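Local coordinates for 3-oxoacyl-(acyl-carrier protein) synthase II (Thermus thermophilus, PDB 1J3N) that catalyses the condensation step of fatty acid elongation, joining an acyl chain to malonyl-acyl-carrier protein to form 3-oxoacyl-acyl-carrier protein, as a homodimer, at the interface of chains A and B. Residues are numbered along the deposited sequence; one frame, centred on the assembly and turned at random. Chains: chain A/B, 3-oxoacyl-(acyl-carrier protein) synthase II.

Contacts 1, 2 and 3 belong to one two-fold homodimer interface, and each has a twin with the chains exchanged. Contacts 2 and 3 adjoin, their C-alpha centres about 9 Å apart, and share A:Val158 and B:Asn138; the segment that bridges the chains in contact 2 runs on in contact 3 to A:Ala160, next to the nucleophilic cysteine. Contact 1 is remote, its C-alpha centre about 21 Å from that of contact 2 and 23 Å from that of contact 3. It pairs the helices 109-122 and adds an apolar clasp. The dimer is thus held at two levels, one beside the catalytic machinery.

Contact 1: the interface of chains A and B. Residues chain A 112, 115-116, 119-120, 195; chain B 112, 115-116, 120, 195.
A:Trp112 and B:Trp112 meet where the two copies of helix 109-122 cross, their backbones in ordinary helical geometry. The two indoles lie face to face with planes only 3° apart, while the side chains as a whole cross at about a right angle. They overlap head to tail, each five-membered ring over the partner's six-membered ring, and A:Trp112 CG stands 3.5 Å from B:Trp112 CH2. The A:Met195 chain reaches across with CG anti to the backbone N (chi1 177°) and extends beyond it, bringing its methyl CE tip-on to B:Ser116 CA at 3.4 Å, a tight contact. The twin is looser, B:Met195 CE to A:Ser116 CA at 3.7 Å. B:Met195 CE also lies 3.9 Å from A:Trp112 CZ3, at the rim of that indole on the side away from B:Trp112. The same B:Met195 lies across a face of the A:Phe119 ring, its CB over the ring centre and SD 3.9 Å from CD2. Further along the helices A:Ser116 CB faces B:Ser116 CB at 3.7 Å, and the branch CD2 of A:Leu120 presses on CD1 of B:Leu120 at 3.4 Å. The B:Ser116 hydroxyl turns back to its own helix, with OG between backbone N and carbonyl carbon (chi1 58°), and donates to B:Trp112 O at 2.7 Å. The contact is thus apolar. It sits where two copies of helix 109-122 lean together, flanked on each side by helix 194-202 of the opposite chain.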
loop_
_atom_site.group_PDB
_atom_site.type_symbol
_atom_site.label_atom_id
_atom_site.label_comp_id
_atom_site.label_asym_id
_atom_site.label_seq_id
_atom_site.Cartn_x
_atom_site.Cartn_y
_atom_site.Cartn_z
ATOM N N TRP A 112 -3.012 -12.934 12.669
ATOM C CA TRP A 112 -1.799 -13.657 12.323
ATOM C C TRP A 112 -1.391 -14.601 13.455
ATOM O O TRP A 112 -0.992 -15.738 13.208
ATOM C CB TRP A 112 -0.653 -12.683 12.027
ATOM C CG TRP A 112 -0.496 -12.329 10.567
ATOM C CD1 TRP A 112 -0.744 -11.118 9.978
ATOM C CD2 TRP A 112 0.016 -13.180 9.533
ATOM N NE1 TRP A 112 -0.410 -11.163 8.640
ATOM C CE2 TRP A 112 0.058 -12.417 8.342
ATOM C CE3 TRP A 112 0.441 -14.514 9.498
ATOM C CZ2 TRP A 112 0.518 -12.946 7.125
ATOM C CZ3 TRP A 112 0.899 -15.042 8.286
ATOM C CH2 TRP A 112 0.932 -14.255 7.118
ATOM N N GLN A 115 -4.328 -17.532 13.826
ATOM C CA GLN A 115 -4.289 -18.525 12.763
ATOM C C GLN A 115 -2.954 -19.258 12.641
ATOM O O GLN A 115 -2.928 -20.449 12.329
ATOM C CB GLN A 115 -4.679 -17.878 11.428
ATOM C CG GLN A 115 -6.133 -17.420 11.394
ATOM C CD GLN A 115 -7.105 -18.548 11.709
ATOM O OE1 GLN A 115 -7.038 -19.624 11.113
ATOM N NE2 GLN A 115 -8.024 -18.300 12.644
ATOM N N SER A 116 -1.846 -18.569 12.878
ATOM C CA SER A 116 -0.559 -19.246 12.805
ATOM C C SER A 116 -0.545 -20.322 13.893
ATOM O O SER A 116 0.107 -21.357 13.752
ATOM C CB SER A 116 0.593 -18.257 13.024
ATOM O OG SER A 116 0.661 -17.848 14.373
ATOM N N PHE A 119 -2.635 -23.206 12.532
ATOM C CA PHE A 119 -1.780 -23.843 11.540
ATOM C C PHE A 119 -0.809 -24.837 12.179
ATOM O O PHE A 119 -0.579 -25.924 11.641
ATOM C CB PHE A 119 -1.012 -22.754 10.773
ATOM C CG PHE A 119 0.088 -23.278 9.897
ATOM C CD1 PHE A 119 -0.141 -24.328 9.016
ATOM C CD2 PHE A 119 1.357 -22.712 9.950
ATOM C CE1 PHE A 119 0.882 -24.809 8.202
ATOM C CE2 PHE A 119 2.382 -23.178 9.144
ATOM C CZ PHE A 119 2.148 -24.232 8.266
ATOM N N LEU A 120 -0.258 -24.466 13.335
ATOM C CA LEU A 120 0.697 -25.313 14.050
ATOM C C LEU A 120 0.095 -26.441 14.886
ATOM O O LEU A 120 0.679 -27.517 14.990
ATOM C CB LEU A 120 1.585 -24.449 14.947
ATOM C CG LEU A 120 2.854 -23.878 14.311
ATOM C CD1 LEU A 120 2.547 -23.304 12.943
ATOM C CD2 LEU A 120 3.450 -22.818 15.231
ATOM N N MET A 195 3.540 -10.862 20.010
ATOM C CA MET A 195 4.522 -10.988 18.941
ATOM C C MET A 195 5.058 -9.689 18.360
ATOM O O MET A 195 6.217 -9.626 17.970
ATOM C CB MET A 195 3.956 -11.855 17.813
ATOM C CG MET A 195 4.881 -12.001 16.614
ATOM S SD MET A 195 4.308 -13.297 15.502
ATOM C CE MET A 195 5.852 -13.820 14.798
ATOM N N TRP B 112 6.964 -14.676 7.981
ATOM C CA TRP B 112 5.860 -14.831 8.920
ATOM C C TRP B 112 5.793 -16.268 9.445
ATOM O O TRP B 112 5.653 -16.492 10.651
ATOM C CB TRP B 112 4.528 -14.470 8.257
ATOM C CG TRP B 112 4.097 -13.035 8.430
ATOM C CD1 TRP B 112 4.074 -12.065 7.472
ATOM C CD2 TRP B 112 3.559 -12.437 9.616
ATOM N NE1 TRP B 112 3.547 -10.904 7.980
ATOM C CE2 TRP B 112 3.223 -11.105 9.295
ATOM C CE3 TRP B 112 3.328 -12.901 10.918
ATOM C CZ2 TRP B 112 2.664 -10.229 10.228
ATOM C CZ3 TRP B 112 2.773 -12.028 11.847
ATOM C CH2 TRP B 112 2.448 -10.706 11.496
ATOM N N GLN B 115 8.950 -17.080 11.749
ATOM C CA GLN B 115 8.948 -16.326 12.995
ATOM C C GLN B 115 7.726 -16.540 13.888
ATOM O O GLN B 115 7.822 -16.419 15.109
ATOM C CB GLN B 115 9.146 -14.838 12.703
ATOM C CG GLN B 115 10.544 -14.516 12.186
ATOM C CD GLN B 115 11.629 -15.001 13.132
ATOM O OE1 GLN B 115 11.649 -14.631 14.308
ATOM N NE2 GLN B 115 12.534 -15.838 12.627
ATOM N N SER B 116 6.578 -16.849 13.299
ATOM C CA SER B 116 5.393 -17.089 14.112
ATOM C C SER B 116 5.610 -18.408 14.834
ATOM O O SER B 116 5.089 -18.627 15.928
ATOM C CB SER B 116 4.135 -17.156 13.238
ATOM O OG SER B 116 4.249 -18.178 12.269
ATOM N N LEU B 120 5.668 -18.889 18.884
ATOM C CA LEU B 120 4.853 -19.897 19.544
ATOM C C LEU B 120 5.634 -20.977 20.287
ATOM O O LEU B 120 5.219 -21.419 21.357
ATOM C CB LEU B 120 3.910 -20.545 18.524
ATOM C CG LEU B 120 2.763 -19.643 18.063
ATOM C CD1 LEU B 120 1.970 -20.323 16.958
ATOM C CD2 LEU B 120 1.868 -19.322 19.247
ATOM N N MET B 195 1.187 -22.508 4.740
ATOM C CA MET B 195 0.098 -21.718 5.303
ATOM C C MET B 195 -0.722 -20.934 4.273
ATOM O O MET B 195 -1.957 -20.876 4.357
ATOM C CB MET B 195 0.661 -20.764 6.357
ATOM C CG MET B 195 -0.368 -20.169 7.287
ATOM S SD MET B 195 0.422 -19.167 8.555
ATOM C CE MET B 195 -0.996 -18.317 9.240
#

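Contact 2: the interface of chains A and B. Residues chain A 137-138, 156-158; chain B 137-138, 156-158.
The flat groups that meet here are the peptides of A:Thr156 to A:Val158 and their B counterparts, lying side by side and meeting N-H to C=O, with the Val157 side chains on one face of the bridge and the Val158 side chains on the other; no aromatic ring takes part. B:Val158 N donates to A:Thr156 O at 2.9 Å, and A:Val158 N donates to B:Thr156 O at 3.2 Å, so the two lengths differ slightly. At the outer end of the bridge, B:Val158 O abuts the side-chain carbon CB of A:Asn138 at 3.3 Å and CB of A:Thr156 at 3.2 Å. A:Val157 and B:Val157 form the antiparallel bridge at the two-fold axis. On the Val158 face, A:Val158 has CG1 anti to the backbone N (chi1 177°), which leaves CG2 beside the N and pointing at its twin. The CG2 methyls of A:Val158 and B:Val158 meet at 3.4 Å, close packing on the axis. The remaining branch, A:Val158 CG1, lies 3.8 Å from B:Ala137 CB, and the reciprocal pair has the same spacing. Each Val158 is thereby wedged between its twin and the partner's Ala137. The bridge lies in the core of the dimer, where sheets of condensing enzymes of this thiolase-like fold typically come together. Residues 156-158 precede the 3-10 helix 160-162, which carries the nucleophilic cysteine, while Ala137 and Asn138 lead into helix 139-148.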
loop_
_atom_site.group_PDB
_atom_site.type_symbol
_atom_site.label_atom_id
_atom_site.label_comp_id
_atom_site.label_asym_id
_atom_site.label_seq_id
_atom_site.Cartn_x
_atom_site.Cartn_y
_atom_site.Cartn_z
ATOM N N ALA A 137 -3.899 -6.165 4.409
ATOM C CA ALA A 137 -3.967 -4.706 4.532
ATOM C C ALA A 137 -5.089 -3.958 3.837
ATOM O O ALA A 137 -5.606 -2.987 4.380
ATOM C CB ALA A 137 -2.616 -4.090 4.108
ATOM N N ASN A 138 -5.460 -4.396 2.640
ATOM C CA ASN A 138 -6.498 -3.723 1.874
ATOM C C ASN A 138 -7.915 -3.910 2.405
ATOM O O ASN A 138 -8.864 -3.368 1.834
ATOM C CB ASN A 138 -6.441 -4.198 0.422
ATOM C CG ASN A 138 -6.673 -5.700 0.293
ATOM O OD1 ASN A 138 -7.733 -6.145 -0.153
ATOM N ND2 ASN A 138 -5.684 -6.484 0.699
ATOM N N THR A 156 -4.919 1.026 -1.014
ATOM C CA THR A 156 -4.253 0.862 0.266
ATOM C C THR A 156 -2.741 0.997 0.154
ATOM O O THR A 156 -2.118 0.345 -0.676
ATOM C CB THR A 156 -4.551 -0.542 0.856
ATOM O OG1 THR A 156 -5.961 -0.693 1.073
ATOM C CG2 THR A 156 -3.799 -0.738 2.165
ATOM N N VAL A 157 -2.153 1.842 0.995
ATOM C CA VAL A 157 -0.705 2.017 1.012
ATOM C C VAL A 157 -0.181 1.478 2.345
ATOM O O VAL A 157 -0.841 1.595 3.385
ATOM C CB VAL A 157 -0.298 3.507 0.870
ATOM C CG1 VAL A 157 -0.733 4.047 -0.488
ATOM C CG2 VAL A 157 -0.921 4.325 1.990
ATOM N N VAL A 158 0.992 0.860 2.292
ATOM C CA VAL A 158 1.644 0.293 3.458
ATOM C C VAL A 158 3.091 0.766 3.419
ATOM O O VAL A 158 3.906 0.224 2.674
ATOM C CB VAL A 158 1.610 -1.261 3.426
ATOM C CG1 VAL A 158 2.360 -1.834 4.632
ATOM C CG2 VAL A 158 0.155 -1.746 3.431
ATOM N N ALA B 137 5.472 -5.198 4.136
ATOM C CA ALA B 137 5.204 -4.964 2.718
ATOM C C ALA B 137 6.041 -3.914 1.982
ATOM O O ALA B 137 6.390 -4.102 0.818
ATOM C CB ALA B 137 3.731 -4.637 2.551
ATOM N N ASN B 138 6.346 -2.812 2.659
ATOM C CA ASN B 138 7.098 -1.704 2.064
ATOM C C ASN B 138 8.583 -1.936 1.806
ATOM O O ASN B 138 9.246 -1.092 1.184
ATOM C CB ASN B 138 6.957 -0.464 2.953
ATOM C CG ASN B 138 7.406 -0.727 4.383
ATOM O OD1 ASN B 138 6.777 -1.502 5.106
ATOM N ND2 ASN B 138 8.508 -0.095 4.793
ATOM N N THR B 156 4.380 2.163 -1.503
ATOM C CA THR B 156 3.998 0.768 -1.655
ATOM C C THR B 156 2.492 0.650 -1.599
ATOM O O THR B 156 1.852 1.235 -0.729
ATOM C CB THR B 156 4.562 -0.084 -0.497
ATOM O OG1 THR B 156 5.986 0.028 -0.469
ATOM C CG2 THR B 156 4.157 -1.556 -0.647
ATOM N N VAL B 157 1.928 -0.105 -2.533
ATOM C CA VAL B 157 0.492 -0.335 -2.545
ATOM C C VAL B 157 0.291 -1.819 -2.237
ATOM O O VAL B 157 1.101 -2.660 -2.630
ATOM C CB VAL B 157 -0.141 -0.004 -3.920
ATOM C CG1 VAL B 157 -0.142 1.503 -4.154
ATOM C CG2 VAL B 157 0.629 -0.699 -5.023
ATOM N N VAL B 158 -0.780 -2.120 -1.513
ATOM C CA VAL B 158 -1.127 -3.485 -1.138
ATOM C C VAL B 158 -2.638 -3.596 -1.344
ATOM O O VAL B 158 -3.416 -3.257 -0.452
ATOM C CB VAL B 158 -0.805 -3.759 0.362
ATOM C CG1 VAL B 158 -1.215 -5.176 0.724
ATOM C CG2 VAL B 158 0.679 -3.545 0.636
#

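Contact 3: the interface of chains A and B. Residues chain A 158-160, 396-397, 399; chain B 138-139, 141-142, 154.
B:Ala142 CB forms the small apolar centre, packed against A:His399 CE1 and A:Gly397 CA, each 3.9 Å away. Around it the A:His399 imidazole reaches into chain B and uses both ring nitrogens. ND1 donates to the backbone carbonyl O of B:Ser154 at 3.0 Å, nearly straight at 164°; the oxygen lies close to the ring plane, whereas the donor stands well above the carbonyl plane. With ND1 as donor, NE2 can accept, and the amide nitrogen ND2 of B:Asn138 comes to 3.0 Å from it. ND2 approaches from above the ring plane, making a bent and probably weak hydrogen bond. The amide is turned 69° from the imidazole. B:Asn138 has CG between backbone N and carbonyl carbon (chi1 56°), which turns the amide towards chain A. Its other end, OD1, lies 3.0 Å from water 1, which in turn is 2.7 Å from the backbone N of A:Ala160 and so links the chains. At the root of the amide, B:Asn138 CB rests 3.8 Å from A:Thr159 CA. The in-plane bond from ND1, with the weaker contact at NE2, probably restrains rotation of the imidazole. A:Ala160 immediately precedes the nucleophilic cysteine, and A:Phe396 probably corresponds to the family's gating phenylalanine. Chain B packs on A:Gly397 and A:His399, just after that phenylalanine, and reaches A:Ala160 through water. It may thus help to position these active-site segments; the structure alone does not show an effect on catalysis.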
loop_
_atom_site.group_PDB
_atom_site.type_symbol
_atom_site.label_atom_id
_atom_site.label_comp_id
_atom_site.label_asym_id
_atom_site.label_seq_id
_atom_site.Cartn_x
_atom_site.Cartn_y
_atom_site.Cartn_z
ATOM N N VAL A 158 0.992 0.860 2.292
ATOM C CA VAL A 158 1.644 0.293 3.458
ATOM C C VAL A 158 3.091 0.766 3.419
ATOM O O VAL A 158 3.906 0.224 2.674
ATOM C CB VAL A 158 1.610 -1.261 3.426
ATOM C CG1 VAL A 158 2.360 -1.834 4.632
ATOM C CG2 VAL A 158 0.155 -1.746 3.431
ATOM N N THR A 159 3.388 1.801 4.197
ATOM C CA THR A 159 4.731 2.348 4.263
ATOM C C THR A 159 5.130 2.614 5.712
ATOM O O THR A 159 5.665 3.671 6.059
ATOM C CB THR A 159 4.847 3.640 3.420
ATOM O OG1 THR A 159 3.762 4.524 3.723
ATOM C CG2 THR A 159 4.821 3.301 1.929
ATOM N N ALA A 160 4.858 1.627 6.558
ATOM C CA ALA A 160 5.184 1.720 7.968
ATOM C C ALA A 160 4.732 3.051 8.581
ATOM O O ALA A 160 3.563 3.426 8.493
ATOM C CB ALA A 160 6.691 1.521 8.158
ATOM N N PHE A 396 10.385 3.556 8.957
ATOM C CA PHE A 396 11.342 2.459 8.869
ATOM C C PHE A 396 11.373 2.140 7.374
ATOM O O PHE A 396 10.325 2.117 6.721
ATOM C CB PHE A 396 10.820 1.223 9.613
ATOM C CG PHE A 396 11.084 1.225 11.093
ATOM C CD1 PHE A 396 10.761 2.323 11.879
ATOM C CD2 PHE A 396 11.622 0.097 11.710
ATOM C CE1 PHE A 396 10.969 2.300 13.260
ATOM C CE2 PHE A 396 11.831 0.065 13.088
ATOM C CZ PHE A 396 11.503 1.172 13.864
ATOM N N GLY A 397 12.561 1.887 6.837
ATOM C CA GLY A 397 12.675 1.594 5.419
ATOM C C GLY A 397 13.271 2.796 4.719
ATOM O O GLY A 397 14.042 2.661 3.770
ATOM N N HIS A 399 11.109 5.632 4.092
ATOM C CA HIS A 399 9.990 6.346 3.489
ATOM C C HIS A 399 9.681 7.626 4.264
ATOM O O HIS A 399 9.380 7.582 5.460
ATOM C CB HIS A 399 8.754 5.444 3.475
ATOM C CG HIS A 399 9.049 4.040 3.067
ATOM N ND1 HIS A 399 9.024 3.623 1.753
ATOM C CD2 HIS A 399 9.432 2.967 3.797
ATOM C CE1 HIS A 399 9.379 2.351 1.692
ATOM N NE2 HIS A 399 9.633 1.931 2.920
ATOM N N ASN B 138 6.346 -2.812 2.659
ATOM C CA ASN B 138 7.098 -1.704 2.064
ATOM C C ASN B 138 8.583 -1.936 1.806
ATOM O O ASN B 138 9.246 -1.092 1.184
ATOM C CB ASN B 138 6.957 -0.464 2.953
ATOM C CG ASN B 138 7.406 -0.727 4.383
ATOM O OD1 ASN B 138 6.777 -1.502 5.106
ATOM N ND2 ASN B 138 8.508 -0.095 4.793
ATOM N N MET B 139 9.114 -3.060 2.267
ATOM C CA MET B 139 10.541 -3.330 2.102
ATOM C C MET B 139 11.018 -3.643 0.686
ATOM O O MET B 139 12.220 -3.592 0.415
ATOM C CB MET B 139 10.982 -4.423 3.074
ATOM C CG MET B 139 10.827 -4.016 4.546
ATOM S SD MET B 139 11.572 -2.405 4.943
ATOM C CE MET B 139 13.293 -2.823 4.864
ATOM N N SER B 141 10.126 -1.831 -2.008
ATOM C CA SER B 141 10.435 -0.487 -2.490
ATOM C C SER B 141 11.641 0.100 -1.768
ATOM O O SER B 141 12.518 0.698 -2.392
ATOM C CB SER B 141 9.231 0.439 -2.286
ATOM O OG SER B 141 8.134 0.064 -3.110
ATOM N N ALA B 142 11.680 -0.063 -0.448
ATOM C CA ALA B 142 12.792 0.463 0.342
ATOM C C ALA B 142 14.132 -0.128 -0.118
ATOM O O ALA B 142 15.066 0.608 -0.420
ATOM C CB ALA B 142 12.558 0.178 1.815
ATOM N N SER B 154 9.142 7.020 -2.436
ATOM C CA SER B 154 9.219 5.577 -2.260
ATOM C C SER B 154 7.922 5.146 -1.583
ATOM O O SER B 154 7.743 5.356 -0.389
ATOM C CB SER B 154 10.434 5.227 -1.389
ATOM O OG SER B 154 10.604 3.825 -1.233
HETATM O O HOH W 1 4.452 -1.013 6.856
#